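Local coordinates for protein beta-galactoside alpha-2,6-sialyltransferase (Photobacterium sp., PDB 2Z4T) that probably transfers sialic acid from a CMP-linked donor to the galactose of acceptors such as lactose, forming alpha-2,6 linkages, with a GT-B glycosyltransferase fold, at residues A[240-254]-A[297-310]. Numbering follows the deposited sequence.
With MG (magnesium ion), chain M.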
ATOM      1  N   LEU A 240      -0.909  20.864   1.908  1.00 38.13           N
ATOM      2  CA  LEU A 240      -0.684  21.615   0.672  1.00 37.98           C
ATOM      3  C   LEU A 240      -1.566  22.873   0.633  1.00 37.75           C
ATOM      4  O   LEU A 240      -1.104  23.924   0.200  1.00 37.48           O
ATOM      5  CB  LEU A 240      -0.873  20.753  -0.579  1.00 38.24           C
ATOM      6  CG  LEU A 240       0.174  19.665  -0.833  1.00 38.16           C
ATOM      7  CD1 LEU A 240      -0.399  18.576  -1.718  1.00 39.44           C
ATOM      8  CD2 LEU A 240       1.408  20.236  -1.446  1.00 38.95           C
ATOM      9  N   TYR A 241      -2.809  22.769   1.113  1.00 37.41           N
ATOM     10  CA  TYR A 241      -3.704  23.916   1.200  1.00 37.51           C
ATOM     11  C   TYR A 241      -3.110  25.062   2.015  1.00 38.32           C
ATOM     12  O   TYR A 241      -3.240  26.240   1.643  1.00 37.79           O
ATOM     13  CB  TYR A 241      -5.027  23.523   1.829  1.00 37.44           C
ATOM     14  CG  TYR A 241      -5.955  24.691   2.015  1.00 37.19           C
ATOM     15  CD1 TYR A 241      -6.772  25.127   0.971  1.00 36.53           C
ATOM     16  CD2 TYR A 241      -6.015  25.374   3.239  1.00 36.53           C
ATOM     17  CE1 TYR A 241      -7.616  26.221   1.131  1.00 36.87           C
ATOM     18  CE2 TYR A 241      -6.869  26.463   3.421  1.00 35.55           C
ATOM     19  CZ  TYR A 241      -7.671  26.878   2.358  1.00 37.78           C
ATOM     20  OH  TYR A 241      -8.526  27.952   2.514  1.00 38.39           O
ATOM     21  N   ASN A 242      -2.482  24.730   3.144  1.00 38.50           N
ATOM     22  CA  ASN A 242      -1.762  25.756   3.908  1.00 38.51           C
ATOM     23  C   ASN A 242      -0.520  26.264   3.194  1.00 38.50           C
ATOM     24  O   ASN A 242      -0.200  27.455   3.263  1.00 39.05           O
ATOM     25  CB  ASN A 242      -1.421  25.256   5.313  1.00 38.13           C
ATOM     26  CG  ASN A 242      -2.665  25.075   6.159  1.00 38.77           C
ATOM     27  OD1 ASN A 242      -3.615  25.854   6.033  1.00 38.78           O
ATOM     28  ND2 ASN A 242      -2.689  24.039   6.996  1.00 38.01           N
ATOM     29  N   TRP A 243       0.157  25.365   2.490  1.00 38.33           N
ATOM     30  CA  TRP A 243       1.424  25.681   1.861  1.00 38.92           C
ATOM     31  C   TRP A 243       1.255  26.562   0.621  1.00 39.83           C
ATOM     32  O   TRP A 243       2.240  27.117   0.095  1.00 39.49           O
ATOM     33  CB  TRP A 243       2.154  24.403   1.511  1.00 38.87           C
ATOM     34  CG  TRP A 243       3.629  24.574   1.375  1.00 38.38           C
ATOM     35  CD1 TRP A 243       4.542  24.680   2.382  1.00 37.97           C
ATOM     36  CD2 TRP A 243       4.364  24.634   0.159  1.00 36.78           C
ATOM     37  NE1 TRP A 243       5.803  24.804   1.866  1.00 36.11           N
ATOM     38  CE2 TRP A 243       5.723  24.774   0.500  1.00 36.77           C
ATOM     39  CE3 TRP A 243       4.007  24.566  -1.193  1.00 38.05           C
ATOM     40  CZ2 TRP A 243       6.737  24.862  -0.467  1.00 38.47           C
ATOM     41  CZ3 TRP A 243       5.021  24.656  -2.159  1.00 38.55           C
ATOM     42  CH2 TRP A 243       6.366  24.803  -1.788  1.00 38.09           C
ATOM     43  N   ARG A 244       0.002  26.715   0.179  1.00 40.33           N
ATOM     44  CA  ARG A 244      -0.320  27.665  -0.873  1.00 40.96           C
ATOM     45  C   ARG A 244       0.208  29.059  -0.522  1.00 41.83           C
ATOM     46  O   ARG A 244       0.622  29.796  -1.428  1.00 42.27           O
ATOM     47  CB  ARG A 244      -1.824  27.729  -1.122  1.00 40.65           C
ATOM     48  CG  ARG A 244      -2.418  26.484  -1.758  1.00 40.82           C
ATOM     49  CD  ARG A 244      -3.925  26.643  -1.899  1.00 40.42           C
ATOM     50  NE  ARG A 244      -4.454  27.405  -0.769  1.00 40.92           N
ATOM     51  CZ  ARG A 244      -5.486  28.238  -0.831  1.00 39.56           C
ATOM     52  NH1 ARG A 244      -6.127  28.404  -1.979  1.00 39.95           N
ATOM     53  NH2 ARG A 244      -5.871  28.906   0.255  1.00 36.09           N
ATOM     54  N   ASP A 245       0.221  29.405   0.771  1.00 41.90           N
ATOM     55  CA  ASP A 245       0.629  30.756   1.215  1.00 42.76           C
ATOM     56  C   ASP A 245       2.122  31.025   1.034  1.00 42.63           C
ATOM     57  O   ASP A 245       2.550  32.180   1.006  1.00 42.45           O
ATOM     58  CB  ASP A 245       0.268  31.027   2.693  1.00 42.99           C
ATOM     59  CG  ASP A 245      -1.233  30.930   2.987  1.00 45.95           C
ATOM     60  OD1 ASP A 245      -2.070  30.911   2.049  1.00 47.65           O
ATOM     61  OD2 ASP A 245      -1.577  30.869   4.196  1.00 50.18           O
ATOM     62  N   THR A 246       2.912  29.966   0.923  1.00 42.96           N
ATOM     63  CA  THR A 246       4.365  30.108   0.884  1.00 43.41           C
ATOM     64  C   THR A 246       4.831  31.141  -0.149  1.00 43.47           C
ATOM     65  O   THR A 246       4.528  31.014  -1.332  1.00 43.51           O
ATOM     66  CB  THR A 246       5.035  28.748   0.620  1.00 43.31           C
ATOM     67  OG1 THR A 246       4.476  27.777   1.508  1.00 44.38           O
ATOM     68  CG2 THR A 246       6.521  28.806   0.857  1.00 43.73           C
ATOM     69  N   LEU A 247       5.540  32.169   0.315  1.00 43.70           N
ATOM     70  CA  LEU A 247       6.342  33.023  -0.573  1.00 44.32           C
ATOM     71  C   LEU A 247       7.514  32.224  -1.118  1.00 44.85           C
ATOM     72  O   LEU A 247       8.094  31.400  -0.397  1.00 45.21           O
ATOM     73  CB  LEU A 247       6.958  34.205   0.175  1.00 43.79           C
ATOM     74  CG  LEU A 247       6.129  35.159   1.021  1.00 44.25           C
ATOM     75  CD1 LEU A 247       7.029  36.292   1.451  1.00 43.81           C
ATOM     76  CD2 LEU A 247       4.912  35.666   0.255  1.00 44.51           C
ATOM     77  N   ASN A 248       7.888  32.493  -2.369  1.00 45.05           N
ATOM     78  CA  ASN A 248       9.104  31.929  -2.936  1.00 44.86           C
ATOM     79  C   ASN A 248       9.109  30.403  -2.821  1.00 44.27           C
ATOM     80  O   ASN A 248      10.052  29.805  -2.312  1.00 44.38           O
ATOM     81  CB  ASN A 248      10.328  32.564  -2.257  1.00 44.88           C
ATOM     82  CG  ASN A 248      10.453  34.066  -2.561  1.00 47.63           C
ATOM     83  OD1 ASN A 248      10.647  34.469  -3.721  1.00 51.07           O
ATOM     84  ND2 ASN A 248      10.354  34.900  -1.523  1.00 47.92           N
ATOM     85  N   LYS A 249       8.039  29.776  -3.293  1.00 43.66           N
ATOM     86  CA  LYS A 249       7.884  28.336  -3.160  1.00 43.18           C
ATOM     87  C   LYS A 249       9.094  27.618  -3.694  1.00 43.61           C
ATOM     88  O   LYS A 249       9.632  26.714  -3.044  1.00 43.87           O
ATOM     89  CB  LYS A 249       6.629  27.853  -3.881  1.00 42.88           C
ATOM     90  CG  LYS A 249       5.356  28.305  -3.202  1.00 41.86           C
ATOM     91  CD  LYS A 249       4.101  27.823  -3.910  1.00 38.28           C
ATOM     92  CE  LYS A 249       2.870  28.306  -3.142  1.00 37.74           C
ATOM     93  NZ  LYS A 249       2.756  29.798  -3.169  1.00 34.46           N
ATOM     94  N   THR A 250       9.544  28.035  -4.872  1.00 43.82           N
ATOM     95  CA  THR A 250      10.632  27.338  -5.547  1.00 43.94           C
ATOM     96  C   THR A 250      11.928  27.424  -4.734  1.00 43.35           C
ATOM     97  O   THR A 250      12.608  26.416  -4.534  1.00 43.42           O
ATOM     98  CB  THR A 250      10.752  27.780  -7.039  1.00 44.45           C
ATOM     99  OG1 THR A 250       9.448  27.665  -7.648  1.00 44.99           O
ATOM    100  CG2 THR A 250      11.741  26.888  -7.815  1.00 42.40           C
ATOM    101  N   ASP A 251      12.226  28.607  -4.215  1.00 42.74           N
ATOM    102  CA  ASP A 251      13.322  28.764  -3.258  1.00 42.60           C
ATOM    103  C   ASP A 251      13.217  27.762  -2.093  1.00 42.73           C
ATOM    104  O   ASP A 251      14.206  27.097  -1.778  1.00 43.14           O
ATOM    105  CB  ASP A 251      13.407  30.204  -2.745  1.00 42.34           C
ATOM    106  CG  ASP A 251      13.900  31.195  -3.820  1.00 44.06           C
ATOM    107  OD1 ASP A 251      14.484  30.755  -4.839  1.00 45.22           O
ATOM    108  OD2 ASP A 251      13.711  32.422  -3.647  1.00 45.32           O
ATOM    109  N   ASN A 252      12.026  27.630  -1.491  1.00 42.05           N
ATOM    110  CA  ASN A 252      11.820  26.763  -0.323  1.00 41.97           C
ATOM    111  C   ASN A 252      12.073  25.307  -0.644  1.00 41.78           C
ATOM    112  O   ASN A 252      12.691  24.581   0.130  1.00 41.43           O
ATOM    113  CB  ASN A 252      10.396  26.889   0.234  1.00 42.25           C
ATOM    114  CG  ASN A 252      10.221  28.091   1.167  1.00 42.27           C
ATOM    115  OD1 ASN A 252      10.286  29.248   0.747  1.00 43.42           O
ATOM    116  ND2 ASN A 252       9.980  27.812   2.435  1.00 40.45           N
ATOM    117  N   LEU A 253      11.581  24.886  -1.797  1.00 41.79           N
ATOM    118  CA  LEU A 253      11.768  23.516  -2.245  1.00 41.42           C
ATOM    119  C   LEU A 253      13.242  23.189  -2.493  1.00 41.74           C
ATOM    120  O   LEU A 253      13.698  22.100  -2.129  1.00 41.64           O
ATOM    121  CB  LEU A 253      10.914  23.227  -3.479  1.00 40.74           C
ATOM    122  CG  LEU A 253       9.405  23.262  -3.237  1.00 39.46           C
ATOM    123  CD1 LEU A 253       8.662  23.475  -4.537  1.00 36.68           C
ATOM    124  CD2 LEU A 253       8.949  21.981  -2.559  1.00 37.43           C
ATOM    125  N   LYS A 254      13.978  24.123  -3.095  1.00 41.93           N
ATOM    126  CA  LYS A 254      15.405  23.913  -3.354  1.00 43.03           C
ATOM    127  C   LYS A 254      16.216  23.852  -2.056  1.00 42.77           C
ATOM    128  O   LYS A 254      17.159  23.075  -1.930  1.00 43.07           O
ATOM    129  CB  LYS A 254      15.966  24.999  -4.281  1.00 43.51           C
ATOM    130  CG  LYS A 254      15.600  24.827  -5.749  1.00 45.66           C
ATOM    131  CD  LYS A 254      15.835  26.140  -6.488  1.00 50.36           C
ATOM    132  CE  LYS A 254      15.991  25.961  -8.007  1.00 52.49           C
ATOM    133  NZ  LYS A 254      16.246  27.298  -8.651  1.00 53.08           N
ATOM    134  N   TYR A 297      -5.276  18.157  -7.812  1.00 40.73           N
ATOM    135  CA  TYR A 297      -5.180  19.238  -6.848  1.00 40.86           C
ATOM    136  C   TYR A 297      -4.020  20.193  -7.167  1.00 41.27           C
ATOM    137  O   TYR A 297      -4.150  21.413  -6.984  1.00 41.18           O
ATOM    138  CB  TYR A 297      -5.055  18.712  -5.420  1.00 40.53           C
ATOM    139  CG  TYR A 297      -5.239  19.803  -4.408  1.00 40.47           C
ATOM    140  CD1 TYR A 297      -6.483  20.421  -4.259  1.00 39.43           C
ATOM    141  CD2 TYR A 297      -4.176  20.243  -3.609  1.00 38.87           C
ATOM    142  CE1 TYR A 297      -6.681  21.423  -3.330  1.00 39.82           C
ATOM    143  CE2 TYR A 297      -4.365  21.257  -2.658  1.00 38.81           C
ATOM    144  CZ  TYR A 297      -5.620  21.843  -2.530  1.00 39.86           C
ATOM    145  OH  TYR A 297      -5.845  22.869  -1.634  1.00 40.15           O
ATOM    146  N   LEU A 298      -2.895  19.659  -7.650  1.00 41.20           N
ATOM    147  CA  LEU A 298      -1.772  20.545  -7.997  1.00 41.55           C
ATOM    148  C   LEU A 298      -2.019  21.431  -9.240  1.00 42.03           C
ATOM    149  O   LEU A 298      -1.208  22.304  -9.547  1.00 42.88           O
ATOM    150  CB  LEU A 298      -0.456  19.778  -8.119  1.00 40.83           C
ATOM    151  CG  LEU A 298       0.041  19.058  -6.869  1.00 40.41           C
ATOM    152  CD1 LEU A 298       1.519  18.642  -7.046  1.00 39.75           C
ATOM    153  CD2 LEU A 298      -0.167  19.900  -5.609  1.00 37.33           C
ATOM    154  N   THR A 299      -3.149  21.228  -9.918  1.00 42.23           N
ATOM    155  CA  THR A 299      -3.516  21.984 -11.116  1.00 41.98           C
ATOM    156  C   THR A 299      -4.717  22.865 -10.814  1.00 42.21           C
ATOM    157  O   THR A 299      -4.739  24.050 -11.173  1.00 42.11           O
ATOM    158  CB  THR A 299      -3.844  21.031 -12.291  1.00 42.46           C
ATOM    159  OG1 THR A 299      -2.640  20.395 -12.733  1.00 41.94           O
ATOM    160  CG2 THR A 299      -4.510  21.783 -13.482  1.00 41.77           C
ATOM    161  N   LEU A 300      -5.719  22.275 -10.159  1.00 42.32           N
ATOM    162  CA  LEU A 300      -6.882  23.010  -9.650  1.00 42.19           C
ATOM    163  C   LEU A 300      -6.508  24.250  -8.815  1.00 42.59           C
ATOM    164  O   LEU A 300      -7.197  25.273  -8.911  1.00 43.13           O
ATOM    165  CB  LEU A 300      -7.764  22.073  -8.829  1.00 41.68           C
ATOM    166  CG  LEU A 300      -8.569  21.040  -9.643  1.00 42.29           C
ATOM    167  CD1 LEU A 300      -9.140  19.951  -8.755  1.00 40.33           C
ATOM    168  CD2 LEU A 300      -9.693  21.718 -10.461  1.00 40.92           C
ATOM    169  N   GLU A 301      -5.455  24.154  -7.986  1.00 42.01           N
ATOM    170  CA  GLU A 301      -4.914  25.316  -7.256  1.00 42.08           C
ATOM    171  C   GLU A 301      -3.793  25.993  -8.042  1.00 41.86           C
ATOM    172  O   GLU A 301      -2.667  25.503  -8.062  1.00 41.90           O
ATOM    173  CB  GLU A 301      -4.374  24.938  -5.882  1.00 41.85           C
ATOM    174  CG  GLU A 301      -5.418  24.492  -4.871  1.00 44.55           C
ATOM    175  CD  GLU A 301      -6.187  25.646  -4.265  1.00 47.48           C
ATOM    176  OE1 GLU A 301      -5.809  26.814  -4.520  1.00 47.03           O
ATOM    177  OE2 GLU A 301      -7.164  25.375  -3.522  1.00 48.78           O
ATOM    178  N   PRO A 302      -4.086  27.140  -8.671  1.00 41.74           N
ATOM    179  CA  PRO A 302      -3.026  27.796  -9.448  1.00 41.83           C
ATOM    180  C   PRO A 302      -1.723  28.022  -8.660  1.00 41.65           C
ATOM    181  O   PRO A 302      -0.635  27.889  -9.221  1.00 41.43           O
ATOM    182  CB  PRO A 302      -3.656  29.134  -9.870  1.00 41.45           C
ATOM    183  CG  PRO A 302      -5.125  28.938  -9.749  1.00 41.74           C
ATOM    184  CD  PRO A 302      -5.365  27.879  -8.706  1.00 41.45           C
ATOM    185  N   SER A 303      -1.826  28.335  -7.372  1.00 41.85           N
ATOM    186  CA  SER A 303      -0.623  28.637  -6.590  1.00 42.44           C
ATOM    187  C   SER A 303       0.291  27.423  -6.389  1.00 42.09           C
ATOM    188  O   SER A 303       1.465  27.577  -6.074  1.00 42.07           O
ATOM    189  CB  SER A 303      -0.970  29.314  -5.256  1.00 42.60           C
ATOM    190  OG  SER A 303      -1.496  28.381  -4.331  1.00 45.07           O
ATOM    191  N   LEU A 304      -0.238  26.219  -6.605  1.00 41.97           N
ATOM    192  CA  LEU A 304       0.569  24.996  -6.508  1.00 41.50           C
ATOM    193  C   LEU A 304       1.169  24.502  -7.840  1.00 42.01           C
ATOM    194  O   LEU A 304       1.867  23.469  -7.874  1.00 42.30           O
ATOM    195  CB  LEU A 304      -0.219  23.892  -5.792  1.00 40.75           C
ATOM    196  CG  LEU A 304      -0.650  24.268  -4.371  1.00 40.06           C
ATOM    197  CD1 LEU A 304      -1.657  23.260  -3.805  1.00 36.50           C
ATOM    198  CD2 LEU A 304       0.557  24.482  -3.426  1.00 36.55           C
ATOM    199  N   HIS A 305       0.925  25.235  -8.925  1.00 42.23           N
ATOM    200  CA  HIS A 305       1.562  24.920 -10.218  1.00 43.03           C
ATOM    201  C   HIS A 305       3.088  24.830 -10.093  1.00 43.03           C
ATOM    202  O   HIS A 305       3.702  23.933 -10.688  1.00 42.86           O
ATOM    203  CB  HIS A 305       1.157  25.912 -11.324  1.00 42.76           C
ATOM    204  CG  HIS A 305      -0.280  25.813 -11.745  1.00 43.78           C
ATOM    205  ND1 HIS A 305      -0.783  26.495 -12.831  1.00 45.24           N
ATOM    206  CD2 HIS A 305      -1.321  25.109 -11.235  1.00 45.38           C
ATOM    207  CE1 HIS A 305      -2.072  26.226 -12.967  1.00 44.61           C
ATOM    208  NE2 HIS A 305      -2.423  25.386 -12.013  1.00 45.23           N
ATOM    209  N   GLU A 306       3.689  25.728  -9.303  1.00 43.37           N
ATOM    210  CA  GLU A 306       5.141  25.655  -9.013  1.00 44.29           C
ATOM    211  C   GLU A 306       5.535  24.280  -8.456  1.00 43.69           C
ATOM    212  O   GLU A 306       6.523  23.682  -8.905  1.00 43.74           O
ATOM    213  CB  GLU A 306       5.591  26.749  -8.033  1.00 44.01           C
ATOM    214  CG  GLU A 306       6.321  27.925  -8.637  1.00 45.66           C
ATOM    215  CD  GLU A 306       6.481  29.087  -7.639  1.00 46.78           C
ATOM    216  OE1 GLU A 306       7.620  29.314  -7.152  1.00 49.22           O
ATOM    217  OE2 GLU A 306       5.459  29.765  -7.329  1.00 48.62           O
ATOM    218  N   LEU A 307       4.761  23.778  -7.491  1.00 43.13           N
ATOM    219  CA  LEU A 307       5.054  22.468  -6.896  1.00 42.70           C
ATOM    220  C   LEU A 307       4.854  21.358  -7.917  1.00 42.38           C
ATOM    221  O   LEU A 307       5.687  20.449  -8.033  1.00 41.93           O
ATOM    222  CB  LEU A 307       4.218  22.207  -5.634  1.00 42.67           C
ATOM    223  CG  LEU A 307       4.482  20.841  -5.001  1.00 41.54           C
ATOM    224  CD1 LEU A 307       5.899  20.754  -4.492  1.00 40.24           C
ATOM    225  CD2 LEU A 307       3.510  20.570  -3.897  1.00 41.20           C
ATOM    226  N   ARG A 308       3.752  21.449  -8.661  1.00 42.55           N
ATOM    227  CA  ARG A 308       3.492  20.536  -9.768  1.00 42.78           C
ATOM    228  C   ARG A 308       4.668  20.493 -10.768  1.00 42.82           C
ATOM    229  O   ARG A 308       5.125  19.400 -11.118  1.00 42.55           O
ATOM    230  CB  ARG A 308       2.126  20.818 -10.409  1.00 42.73           C
ATOM    231  CG  ARG A 308       2.157  21.068 -11.886  1.00 44.52           C
ATOM    232  CD  ARG A 308       1.099  20.341 -12.637  1.00 44.19           C
ATOM    233  NE  ARG A 308      -0.067  21.175 -12.939  1.00 46.31           N
ATOM    234  CZ  ARG A 308      -0.075  22.291 -13.676  1.00 45.86           C
ATOM    235  NH1 ARG A 308       1.042  22.797 -14.182  1.00 44.42           N
ATOM    236  NH2 ARG A 308      -1.224  22.926 -13.881  1.00 44.89           N
ATOM    237  N   ASP A 309       5.174  21.668 -11.176  1.00 42.91           N
ATOM    238  CA  ASP A 309       6.403  21.770 -11.996  1.00 43.48           C
ATOM    239  C   ASP A 309       7.560  21.048 -11.344  1.00 42.93           C
ATOM    240  O   ASP A 309       8.291  20.314 -12.005  1.00 42.86           O
ATOM    241  CB  ASP A 309       6.861  23.229 -12.192  1.00 43.86           C
ATOM    242  CG  ASP A 309       5.979  24.006 -13.146  1.00 46.23           C
ATOM    243  OD1 ASP A 309       5.096  23.375 -13.779  1.00 47.39           O
ATOM    244  OD2 ASP A 309       6.170  25.249 -13.254  1.00 47.42           O
ATOM    245  N   TYR A 310       7.727  21.294 -10.045  1.00 42.25           N
ATOM    246  CA  TYR A 310       8.882  20.821  -9.303  1.00 41.67           C
ATOM    247  C   TYR A 310       8.916  19.297  -9.174  1.00 42.11           C
ATOM    248  O   TYR A 310       9.997  18.689  -9.267  1.00 42.37           O
ATOM    249  CB  TYR A 310       8.918  21.476  -7.929  1.00 40.96           C
ATOM    250  CG  TYR A 310      10.221  21.298  -7.199  1.00 40.75           C
ATOM    251  CD1 TYR A 310      11.303  22.159  -7.439  1.00 40.57           C
ATOM    252  CD2 TYR A 310      10.383  20.276  -6.257  1.00 39.15           C
ATOM    253  CE1 TYR A 310      12.514  22.014  -6.760  1.00 38.82           C
ATOM    254  CE2 TYR A 310      11.577  20.127  -5.576  1.00 40.14           C
ATOM    255  CZ  TYR A 310      12.648  21.002  -5.830  1.00 39.57           C
ATOM    256  OH  TYR A 310      13.841  20.852  -5.158  1.00 38.17           O
TER
HETATM  257 MG    MG M5002      -3.978  28.154  -5.571  1.00 54.68          MG
HETATM  258  O   HOH W   1       6.033  30.933  -4.950  1.00 41.21           O
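Arg244 and Glu301 meet nearly at right angles, their guanidinium and carboxylate planes 80° apart. NH1 of Arg244 gives OE1 of Glu301 a fairly straight, salt-bridging hydrogen bond (3.0 Å, 164°), in the guanidinium plane but from above the carboxylate. The same OE1 binds a magnesium ion at 2.5 Å, and Ser303 OG is a second, longer ligand at 2.8 Å; the shared cation and arginine probably keep Glu301 ionised. A bend at chi3 turns the Arg244 head back, where NE bonds Tyr241 O and CE1 of Tyr241 lies above one guanidinium face, near its rim.

At the other end, Glu306 OE1 takes two donors: Thr250 OG1 on its anti lone pair, and Thr250 N from above the carboxylate plane. A water links Glu306 OE2 to Lys249 N. The Lys249 chain crosses this carboxylate, and its NZ goes instead to the carbonyls of Arg244 and Thr246.

Leu240 CB meets Tyr297 CE2, Leu304 CD2 the edge of the Trp243 ring, and Leu253 CB sits over the centre of the Tyr310 ring (CH-pi, 3.7 Å to the centroid). Tyr310 OH bonds Asn281. The magnesium site lies apart from the CMP and acceptor pocket, at a helix packing of the sialyltransferase region. The axes of 249-254 and 305-310 come within 10.0 Å and cross at -39°; Phe292 of strand 288-292 backs Leu240 and Leu298, while helix 481-488 packs against Tyr241 and Glu301.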